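Long-range contacts in plantazolicin methyltransferase BamL (PDB 5DLY), which probably methylates desmethyl-plantazolicin, the precursor of the antibiotic plantazolicin, and here holds S-adenosyl-L-homocysteine beside a monoazolic substrate analogue: residues Tyr61-Ile66 / Gln124-Ile129; Asn112-Met117 / Ile140-Thr145; Gln118-Lys123 / Ile147-Asp152. All blocks are in the same frame, centred on the assembly; numbering follows the deposited sequence.

Contact 1 (Tyr61-Ile66 / Gln124-Ile129); sequences YSVLDI and QDIIFI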
loop_
_atom_site.group_PDB
_atom_site.type_symbol
_atom_site.label_atom_id
_atom_site.label_comp_id
_atom_site.label_asym_id
_atom_site.label_seq_id
_atom_site.Cartn_x
_atom_site.Cartn_y
_atom_site.Cartn_z
ATOM N N TYR A 61 11.214 -9.018 -11.031
ATOM C CA TYR A 61 10.738 -10.296 -11.561
ATOM C C TYR A 61 9.394 -10.683 -10.952
ATOM O O TYR A 61 8.701 -11.556 -11.467
ATOM C CB TYR A 61 11.724 -11.433 -11.271
ATOM C CG TYR A 61 13.045 -11.349 -11.988
ATOM C CD1 TYR A 61 14.237 -11.418 -11.281
ATOM C CD2 TYR A 61 13.104 -11.212 -13.374
ATOM C CE1 TYR A 61 15.462 -11.350 -11.928
ATOM C CE2 TYR A 61 14.326 -11.145 -14.032
ATOM C CZ TYR A 61 15.495 -11.205 -13.298
ATOM O OH TYR A 61 16.710 -11.139 -13.938
ATOM N N SER A 62 9.050 -10.053 -9.829
ATOM C CA SER A 62 7.908 -10.473 -9.033
ATOM C C SER A 62 7.359 -9.312 -8.214
ATOM O O SER A 62 8.131 -8.498 -7.691
ATOM C CB SER A 62 8.300 -11.634 -8.105
ATOM O OG SER A 62 9.432 -11.309 -7.299
ATOM N N VAL A 63 6.033 -9.246 -8.123
ATOM C CA VAL A 63 5.327 -8.305 -7.250
ATOM C C VAL A 63 4.294 -9.087 -6.452
ATOM O O VAL A 63 3.504 -9.831 -7.024
ATOM C CB VAL A 63 4.630 -7.171 -8.037
ATOM C CG1 VAL A 63 3.841 -6.257 -7.103
ATOM C CG2 VAL A 63 5.653 -6.345 -8.804
ATOM N N LEU A 64 4.345 -8.926 -5.133
ATOM C CA LEU A 64 3.356 -9.467 -4.214
ATOM C C LEU A 64 2.507 -8.314 -3.677
ATOM O O LEU A 64 3.031 -7.392 -3.055
ATOM C CB LEU A 64 4.050 -10.222 -3.073
ATOM C CG LEU A 64 3.199 -10.599 -1.848
ATOM C CD1 LEU A 64 2.061 -11.542 -2.225
ATOM C CD2 LEU A 64 4.071 -11.207 -0.759
ATOM N N ASP A 65 1.203 -8.382 -3.922
ATOM C CA ASP A 65 0.282 -7.317 -3.539
ATOM C C ASP A 65 -0.529 -7.716 -2.312
ATOM O O ASP A 65 -1.326 -8.671 -2.346
ATOM C CB ASP A 65 -0.642 -6.985 -4.725
ATOM C CG ASP A 65 -1.438 -5.716 -4.514
ATOM O OD1 ASP A 65 -0.965 -4.838 -3.768
ATOM O OD2 ASP A 65 -2.529 -5.588 -5.101
ATOM N N ILE A 66 -0.330 -6.979 -1.216
ATOM C CA ILE A 66 -0.953 -7.324 0.075
ATOM C C ILE A 66 -2.268 -6.561 0.246
ATOM O O ILE A 66 -2.287 -5.345 0.147
ATOM C CB ILE A 66 0.003 -7.011 1.261
ATOM C CG1 ILE A 66 1.372 -7.713 1.097
ATOM C CG2 ILE A 66 -0.652 -7.341 2.601
ATOM C CD1 ILE A 66 1.335 -9.230 1.070
ATOM N N GLN A 124 10.502 -12.312 -3.102
ATOM C CA GLN A 124 9.802 -11.317 -3.910
ATOM C C GLN A 124 10.641 -10.059 -4.073
ATOM O O GLN A 124 11.287 -9.611 -3.120
ATOM C CB GLN A 124 8.475 -10.949 -3.247
ATOM C CG GLN A 124 7.548 -12.138 -3.057
ATOM C CD GLN A 124 7.065 -12.710 -4.379
ATOM O OE1 GLN A 124 6.304 -12.070 -5.108
ATOM N NE2 GLN A 124 7.498 -13.936 -4.688
ATOM N N ASP A 125 10.616 -9.484 -5.271
ATOM C CA ASP A 125 11.365 -8.266 -5.554
ATOM C C ASP A 125 10.638 -7.026 -5.025
ATOM O O ASP A 125 11.273 -6.087 -4.542
ATOM C CB ASP A 125 11.630 -8.122 -7.059
ATOM C CG ASP A 125 12.747 -9.031 -7.562
ATOM O OD1 ASP A 125 13.508 -9.604 -6.748
ATOM O OD2 ASP A 125 12.858 -9.168 -8.800
ATOM N N ILE A 126 9.310 -7.029 -5.128
ATOM C CA ILE A 126 8.480 -5.948 -4.603
ATOM C C ILE A 126 7.312 -6.529 -3.833
ATOM O O ILE A 126 6.630 -7.427 -4.319
ATOM C CB ILE A 126 7.940 -5.039 -5.733
ATOM C CG1 ILE A 126 9.111 -4.488 -6.568
ATOM C CG2 ILE A 126 7.060 -3.926 -5.162
ATOM C CD1 ILE A 126 8.696 -3.676 -7.773
ATOM N N ILE A 127 7.107 -6.007 -2.631
ATOM C CA ILE A 127 5.923 -6.291 -1.841
ATOM C C ILE A 127 5.204 -4.956 -1.647
ATOM O O ILE A 127 5.799 -3.987 -1.189
ATOM C CB ILE A 127 6.287 -6.969 -0.497
ATOM C CG1 ILE A 127 7.079 -8.261 -0.750
ATOM C CG2 ILE A 127 5.028 -7.226 0.323
ATOM C CD1 ILE A 127 7.616 -8.938 0.499
ATOM N N PHE A 128 3.933 -4.904 -2.038
ATOM C CA PHE A 128 3.168 -3.656 -2.064
ATOM C C PHE A 128 2.045 -3.730 -1.040
ATOM O O PHE A 128 1.293 -4.708 -0.994
ATOM C CB PHE A 128 2.574 -3.516 -3.470
ATOM C CG PHE A 128 1.986 -2.159 -3.807
ATOM C CD1 PHE A 128 2.523 -0.964 -3.332
ATOM C CD2 PHE A 128 0.901 -2.094 -4.689
ATOM C CE1 PHE A 128 1.989 0.260 -3.720
ATOM C CE2 PHE A 128 0.368 -0.882 -5.072
ATOM C CZ PHE A 128 0.911 0.299 -4.587
ATOM N N ILE A 129 1.948 -2.713 -0.187
ATOM C CA ILE A 129 0.866 -2.648 0.798
ATOM C C ILE A 129 0.198 -1.290 0.632
ATOM O O ILE A 129 0.592 -0.295 1.260
ATOM C CB ILE A 129 1.370 -2.810 2.253
ATOM C CG1 ILE A 129 2.347 -3.996 2.392
ATOM C CG2 ILE A 129 0.186 -2.975 3.183
ATOM C CD1 ILE A 129 2.882 -4.179 3.805
#

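Contact 2 (Asn112-Met117 / Ile140-Thr145); sequences NAENIM and IAIVNT. With SAH (S-adenosyl-L-homocysteine), chain C.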
loop_
_atom_site.group_PDB
_atom_site.type_symbol
_atom_site.label_atom_id
_atom_site.label_comp_id
_atom_site.label_asym_id
_atom_site.label_seq_id
_atom_site.Cartn_x
_atom_site.Cartn_y
_atom_site.Cartn_z
ATOM N N ASN A 112 -5.776 -14.300 5.587
ATOM C CA ASN A 112 -5.094 -13.241 6.318
ATOM C C ASN A 112 -3.654 -13.159 5.786
ATOM O O ASN A 112 -2.985 -14.190 5.617
ATOM C CB ASN A 112 -5.134 -13.611 7.803
ATOM C CG ASN A 112 -4.453 -12.606 8.717
ATOM O OD1 ASN A 112 -3.912 -11.575 8.302
ATOM N ND2 ASN A 112 -4.458 -12.939 10.004
ATOM N N ALA A 113 -3.188 -11.943 5.493
ATOM C CA ALA A 113 -1.814 -11.743 5.018
ATOM C C ALA A 113 -0.778 -12.314 5.981
ATOM O O ALA A 113 0.328 -12.638 5.562
ATOM C CB ALA A 113 -1.535 -10.270 4.758
ATOM N N GLU A 114 -1.153 -12.452 7.253
ATOM C CA GLU A 114 -0.295 -13.121 8.242
ATOM C C GLU A 114 0.167 -14.497 7.775
ATOM O O GLU A 114 1.226 -14.970 8.182
ATOM C CB GLU A 114 -1.003 -13.265 9.591
ATOM C CG GLU A 114 -1.170 -11.965 10.361
ATOM C CD GLU A 114 -1.716 -12.169 11.767
ATOM O OE1 GLU A 114 -1.057 -12.856 12.585
ATOM O OE2 GLU A 114 -2.788 -11.623 12.065
ATOM N N ASN A 115 -0.648 -15.140 6.942
ATOM C CA ASN A 115 -0.401 -16.513 6.508
ATOM C C ASN A 115 0.352 -16.635 5.186
ATOM O O ASN A 115 0.449 -17.726 4.627
ATOM C CB ASN A 115 -1.734 -17.258 6.422
ATOM C CG ASN A 115 -2.484 -17.245 7.735
ATOM O OD1 ASN A 115 -1.890 -17.478 8.792
ATOM N ND2 ASN A 115 -3.783 -16.955 7.686
ATOM N N ILE A 116 0.904 -15.524 4.702
ATOM C CA ILE A 116 1.496 -15.473 3.362
ATOM C C ILE A 116 2.563 -16.538 3.042
ATOM O O ILE A 116 2.631 -17.024 1.913
ATOM C CB ILE A 116 1.969 -14.034 2.998
ATOM C CG1 ILE A 116 2.326 -13.911 1.506
ATOM C CG2 ILE A 116 3.125 -13.585 3.881
ATOM C CD1 ILE A 116 1.195 -14.259 0.553
ATOM N N MET A 117 3.378 -16.911 4.026
ATOM C CA MET A 117 4.485 -17.846 3.767
ATOM C C MET A 117 4.021 -19.284 3.504
ATOM O O MET A 117 4.817 -20.123 3.084
ATOM C CB MET A 117 5.558 -17.769 4.859
ATOM C CG MET A 117 6.411 -16.500 4.752
ATOM S SD MET A 117 7.802 -16.397 5.900
ATOM C CE MET A 117 9.051 -17.369 5.063
ATOM N N ILE A 140 2.720 -5.367 12.925
ATOM C CA ILE A 140 4.147 -5.639 13.126
ATOM C C ILE A 140 4.493 -7.087 12.740
ATOM O O ILE A 140 5.496 -7.328 12.061
ATOM C CB ILE A 140 4.594 -5.326 14.577
ATOM C CG1 ILE A 140 4.238 -3.878 14.947
ATOM C CG2 ILE A 140 6.087 -5.572 14.746
ATOM C CD1 ILE A 140 4.497 -3.511 16.399
ATOM N N ALA A 141 3.643 -8.036 13.139
ATOM C CA ALA A 141 3.816 -9.440 12.764
ATOM C C ALA A 141 3.809 -9.608 11.248
ATOM O O ALA A 141 4.633 -10.336 10.694
ATOM C CB ALA A 141 2.733 -10.311 13.391
ATOM N N ILE A 142 2.896 -8.917 10.576
ATOM C CA ILE A 142 2.822 -9.045 9.123
ATOM C C ILE A 142 4.092 -8.515 8.471
ATOM O O ILE A 142 4.663 -9.172 7.601
ATOM C CB ILE A 142 1.564 -8.359 8.549
ATOM C CG1 ILE A 142 0.343 -9.229 8.864
ATOM C CG2 ILE A 142 1.691 -8.156 7.036
ATOM C CD1 ILE A 142 -0.991 -8.527 8.722
ATOM N N VAL A 143 4.549 -7.345 8.904
ATOM C CA VAL A 143 5.778 -6.781 8.345
ATOM C C VAL A 143 7.007 -7.671 8.594
ATOM O O VAL A 143 7.810 -7.871 7.682
ATOM C CB VAL A 143 6.033 -5.330 8.812
ATOM C CG1 VAL A 143 7.378 -4.843 8.301
ATOM C CG2 VAL A 143 4.924 -4.419 8.318
ATOM N N ASN A 144 7.166 -8.186 9.819
ATOM C CA ASN A 144 8.277 -9.114 10.117
ATOM C C ASN A 144 8.250 -10.318 9.172
ATOM O O ASN A 144 9.270 -10.728 8.630
ATOM C CB ASN A 144 8.211 -9.621 11.563
ATOM C CG ASN A 144 8.546 -8.555 12.602
ATOM O OD1 ASN A 144 8.096 -8.644 13.754
ATOM N ND2 ASN A 144 9.332 -7.564 12.221
ATOM N N THR A 145 7.060 -10.875 8.969
ATOM C CA THR A 145 6.883 -11.988 8.043
ATOM C C THR A 145 7.253 -11.614 6.604
ATOM O O THR A 145 7.967 -12.358 5.925
ATOM C CB THR A 145 5.441 -12.507 8.125
ATOM O OG1 THR A 145 5.248 -13.102 9.413
ATOM C CG2 THR A 145 5.166 -13.546 7.041
HETATM N N SAH C . -4.639 -2.505 -1.821
HETATM C CA SAH C . -6.033 -2.037 -2.111
HETATM C CB SAH C . -6.787 -1.818 -0.804
HETATM C CG SAH C . -8.226 -2.327 -0.919
HETATM S SD SAH C . -9.216 -1.870 0.480
HETATM C C SAH C . -5.990 -0.747 -2.884
HETATM O O SAH C . -4.940 -0.318 -3.345
HETATM O OXT SAH C . -7.006 -0.076 -3.068
HETATM C "C5'" SAH C . -8.466 -2.776 1.802
HETATM C "C4'" SAH C . -8.344 -4.268 1.519
HETATM O "O4'" SAH C . -7.537 -4.878 2.536
HETATM C "C3'" SAH C . -9.690 -4.990 1.564
HETATM O "O3'" SAH C . -9.927 -5.674 0.318
HETATM C "C2'" SAH C . -9.575 -5.942 2.747
HETATM O "O2'" SAH C . -10.281 -7.179 2.604
HETATM C "C1'" SAH C . -8.073 -6.168 2.799
HETATM N N9 SAH C . -7.554 -6.674 4.089
HETATM C C8 SAH C . -7.830 -6.194 5.321
HETATM N N7 SAH C . -7.176 -6.901 6.269
HETATM C C5 SAH C . -6.457 -7.844 5.636
HETATM C C6 SAH C . -5.550 -8.919 6.059
HETATM N N6 SAH C . -5.290 -9.082 7.370
HETATM N N1 SAH C . -4.993 -9.695 5.092
HETATM C C2 SAH C . -5.275 -9.505 3.786
HETATM N N3 SAH C . -6.101 -8.531 3.321
HETATM C C4 SAH C . -6.714 -7.696 4.201
HETATM O O HOH W 1 2.623 -13.100 9.929
#

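Contact 3 (Gln118-Lys123 / Ile147-Asp152); sequences QYVSKK and IHLLSD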
loop_
_atom_site.group_PDB
_atom_site.type_symbol
_atom_site.label_atom_id
_atom_site.label_comp_id
_atom_site.label_asym_id
_atom_site.label_seq_id
_atom_site.Cartn_x
_atom_site.Cartn_y
_atom_site.Cartn_z
ATOM N N GLN A 118 2.735 -19.551 3.730
ATOM C CA GLN A 118 2.108 -20.815 3.299
ATOM C C GLN A 118 1.831 -20.859 1.795
ATOM O O GLN A 118 1.521 -21.928 1.249
ATOM C CB GLN A 118 0.760 -21.030 4.004
ATOM C CG GLN A 118 0.824 -21.337 5.485
ATOM C CD GLN A 118 -0.460 -20.973 6.195
ATOM O OE1 GLN A 118 -1.574 -21.079 5.635
ATOM N NE2 GLN A 118 -0.326 -20.546 7.433
ATOM N N TYR A 119 1.914 -19.704 1.133
ATOM C CA TYR A 119 1.440 -19.564 -0.250
ATOM C C TYR A 119 2.520 -19.065 -1.200
ATOM O O TYR A 119 2.392 -19.216 -2.410
ATOM C CB TYR A 119 0.202 -18.659 -0.310
ATOM C CG TYR A 119 -0.911 -19.222 0.518
ATOM C CD1 TYR A 119 -1.612 -20.347 0.083
ATOM C CD2 TYR A 119 -1.233 -18.671 1.759
ATOM C CE1 TYR A 119 -2.613 -20.902 0.854
ATOM C CE2 TYR A 119 -2.234 -19.216 2.541
ATOM C CZ TYR A 119 -2.917 -20.332 2.083
ATOM O OH TYR A 119 -3.903 -20.897 2.850
ATOM N N VAL A 120 3.567 -18.476 -0.636
ATOM C CA VAL A 120 4.673 -17.905 -1.400
ATOM C C VAL A 120 5.980 -18.332 -0.744
ATOM O O VAL A 120 6.209 -18.077 0.444
ATOM C CB VAL A 120 4.590 -16.360 -1.462
ATOM C CG1 VAL A 120 5.793 -15.778 -2.204
ATOM C CG2 VAL A 120 3.294 -15.920 -2.129
ATOM N N SER A 121 6.813 -19.014 -1.520
ATOM C CA SER A 121 8.116 -19.464 -1.044
ATOM C C SER A 121 9.264 -18.753 -1.759
ATOM O O SER A 121 10.285 -18.446 -1.144
ATOM C CB SER A 121 8.252 -20.981 -1.177
ATOM O OG SER A 121 7.797 -21.423 -2.437
ATOM N N LYS A 122 9.094 -18.491 -3.053
ATOM C CA LYS A 122 10.100 -17.743 -3.808
ATOM C C LYS A 122 10.151 -16.319 -3.270
ATOM O O LYS A 122 9.106 -15.704 -3.030
ATOM C CB LYS A 122 9.749 -17.714 -5.294
ATOM C CG LYS A 122 9.759 -19.075 -5.963
ATOM C CD LYS A 122 8.940 -19.062 -7.243
ATOM C CE LYS A 122 8.907 -20.439 -7.890
ATOM N NZ LYS A 122 10.242 -20.861 -8.405
ATOM N N LYS A 123 11.360 -15.805 -3.070
ATOM C CA LYS A 123 11.516 -14.440 -2.577
ATOM C C LYS A 123 10.991 -13.441 -3.605
ATOM O O LYS A 123 11.025 -13.692 -4.821
ATOM C CB LYS A 123 12.972 -14.140 -2.207
ATOM C CG LYS A 123 13.599 -15.141 -1.245
ATOM C CD LYS A 123 12.897 -15.187 0.102
ATOM C CE LYS A 123 13.592 -16.153 1.057
ATOM N NZ LYS A 123 13.435 -17.573 0.631
ATOM N N ILE A 147 9.277 -9.310 5.569
ATOM C CA ILE A 147 10.724 -9.143 5.447
ATOM C C ILE A 147 11.427 -10.476 5.127
ATOM O O ILE A 147 12.391 -10.493 4.355
ATOM C CB ILE A 147 11.297 -8.418 6.676
ATOM C CG1 ILE A 147 10.829 -6.960 6.640
ATOM C CG2 ILE A 147 12.819 -8.437 6.672
ATOM C CD1 ILE A 147 11.131 -6.151 7.884
ATOM N N HIS A 148 10.921 -11.588 5.668
ATOM C CA HIS A 148 11.472 -12.921 5.336
ATOM C C HIS A 148 11.363 -13.281 3.861
ATOM O O HIS A 148 12.138 -14.110 3.367
ATOM C CB HIS A 148 10.785 -14.044 6.117
ATOM C CG HIS A 148 10.764 -13.840 7.596
ATOM N ND1 HIS A 148 11.873 -13.443 8.310
ATOM C CD2 HIS A 148 9.772 -14.006 8.501
ATOM C CE1 HIS A 148 11.561 -13.357 9.590
ATOM N NE2 HIS A 148 10.290 -13.683 9.732
ATOM N N LEU A 149 10.375 -12.694 3.184
ATOM C CA LEU A 149 10.103 -12.979 1.774
ATOM C C LEU A 149 10.828 -12.042 0.809
ATOM O O LEU A 149 10.734 -12.221 -0.398
ATOM C CB LEU A 149 8.590 -12.955 1.500
ATOM C CG LEU A 149 7.787 -14.170 1.962
ATOM C CD1 LEU A 149 6.301 -13.917 1.761
ATOM C CD2 LEU A 149 8.223 -15.421 1.206
ATOM N N LEU A 150 11.549 -11.060 1.330
ATOM C CA LEU A 150 12.273 -10.118 0.463
ATOM C C LEU A 150 13.473 -10.771 -0.216
ATOM O O LEU A 150 14.254 -11.480 0.429
ATOM C CB LEU A 150 12.721 -8.886 1.247
ATOM C CG LEU A 150 11.635 -7.896 1.663
ATOM C CD1 LEU A 150 12.255 -6.863 2.599
ATOM C CD2 LEU A 150 10.948 -7.235 0.469
ATOM N N SER A 151 13.597 -10.542 -1.520
ATOM C CA SER A 151 14.764 -10.988 -2.280
ATOM C C SER A 151 15.987 -10.156 -1.900
ATOM O O SER A 151 15.885 -9.166 -1.153
ATOM C CB SER A 151 14.489 -10.891 -3.786
ATOM O OG SER A 151 14.594 -9.545 -4.229
ATOM N N ASP A 152 17.147 -10.540 -2.425
ATOM C CA ASP A 152 18.379 -9.807 -2.145
ATOM C C ASP A 152 18.366 -8.366 -2.677
ATOM O O ASP A 152 19.110 -7.531 -2.187
ATOM C CB ASP A 152 19.596 -10.565 -2.694
ATOM C CG ASP A 152 19.835 -11.889 -1.986
ATOM O OD1 ASP A 152 19.293 -12.087 -0.881
ATOM O OD2 ASP A 152 20.583 -12.735 -2.526
#

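Contact 1 (Tyr61-Ile66 / Gln124-Ile129)
S62 and D125 begin a parallel pairing in which side chains grip the backbone before the regular strand bonds take over. With chi1 at 54°, OG of S62 sits between its own backbone N and carbonyl carbon, and there it accepts the amide of D125, N to OG 3.0 Å. The D125 side chain answers in the other direction. Its CB lies 3.6 Å from S62 O; its CG passes S62 OG on the way to the carboxylate; OD2 then takes a nearly straight bond from Y61 N at 2.8 Å, on the anti side and slightly out of the carboxylate plane. OD2 also forms a salt bridge with R58, while OD1 accepts from S151 OG, so both oxygens of this buried acid are engaged.

Further on, I126 N bonds to S62 O at 3.2 Å, a more bent link than those that follow: L64 N to I126 O (2.9 Å), F128 N to L64 O and I66 N to F128 O. V63, D65, I126 and F128 point to one face, towards helices 23-56 and 72-80. On the other, I66 CG1 meets I127 CG2 at 3.8 Å. These are adjacent central strands of the Rossmann-like sheet of S-adenosylmethionine-dependent methyltransferases, with D65 near the bound cofactor product.

Contact 2 (Asn112-Met117 / Ile140-Thr145)
E114 and I142 mark the nearest approach of the two backbones, CA to CA 5.2 Å, where the 3-10 segment 113-117 passes the flank of helix 139-148. No direct hydrogen bond joins the segments, and the meeting is largely one of carbon atoms. The side chains of E114 and I142 cross at about a right angle, CG of E114 resting 3.5 Å from CG1 of I142. The extended I142 chain (chi2 164°) carries CD1 onward, past the same CG and towards CB of A113.

At the other end T145 serves as the hub. Its CG2, anti to the backbone N with OG1 at chi1 -67°, is directed at I116 and M117, meeting CG2 of I116 and CG of M117. T145 OG1 is used separately: a water oxygen lies 2.7 Å from T145 OG1. The same water donates to E114 O, tying helix to 3-10 turn.

Two polar atoms of the 112-117 segment bind the ligand. OD1 of N112 accepts from N6 of S-adenosyl-L-homocysteine at 3.0 Å and also from E114 N at 3.1 Å, the latter from above the carbonyl plane; this second bond closes an Asx turn. ND2 of N112 donates to E114 OE2, which takes a further bond from N138, and the pairing fixes the rotation of the amide. The carboxylate may also polarise that amide and strengthen OD1 as an acceptor, though this is inferred. A113 N donates to adenine N1, 2.9 Å away. Reading N6 with an acceptor and N1 with a backbone amide is characteristic of the adenine pocket in Rossmann-fold methyltransferases, here built on the loop after strand 107-110.

Contact 3 (Gln118-Lys123 / Ile147-Asp152)
K123 lies across L149 and S151 with its side chain folded by two successive torsions: chi1 at -53° places CG anti to the carbonyl carbon, and chi2 at -62° turns CD back instead of extending it, beside H148 O and L149 O. In L149, chi1 at -76° sets CG anti to the carbonyl carbon; of its two methyls, CD2 is the one that touches the loop 118-123.

The lysine makes a run of contacts, several of them to carbonyl oxygens. Its CA lies 3.2 Å from L149 O, in a CA-H...O contact that is clearly bent. CB touches that same oxygen and lies 3.6 Å from S151 CA, and it also meets CB of S151. Farther out, CE comes to 3.4 Å from H148 O. Carbonyls near the end of helix 139-148 thus lie beside the methylenes of a positively charged side chain, a setting that may be mildly favourable electrostatically.

In topological terms, helix 139-148 is the connection of a beta-alpha-beta crossover between the parallel neighbours 124-130 and 154-160. Contact 3 lies where that connection leaves the helix for the next strand, and an irregular loop leading into strand 124-130 lies across it. Within the contact the side chain of L149 meets the loop chiefly at V120: CD2 of L149 is 3.4 Å from V120 O and 4.2 Å from V120 CG1. The side chain of L149 also touches I116 and M117, so this buried leucine links the loop to the preceding 3-10 turn. L150 points away from the loop, and its side chain packs instead on I156 and K264 of the neighbouring strands.

The three contacts follow interleaved parts of one methyltransferase domain, each crossing the others along the chain. Contacts 1 and 3 lie closest, with centres 9 Å apart, and are joined by both polar and apolar contacts: Q124 N reaches L149 O at 2.7 Å in a probable hydrogen bond, and I127 CD1 packs on L150 CD2. Contact 2 rests on the sheet of contact 1 through I66 CG2 and A113 CB, 3.7 Å apart, and is joined to contact 3 by I116 CG2 against L149 CD1, 3.8 Å. Contact 2 alone holds cofactor-site residues; the side chain of D65 in contact 1 is about 5 Å from the cofactor product, and the side chain of V120 in contact 3 is about 12 Å from it.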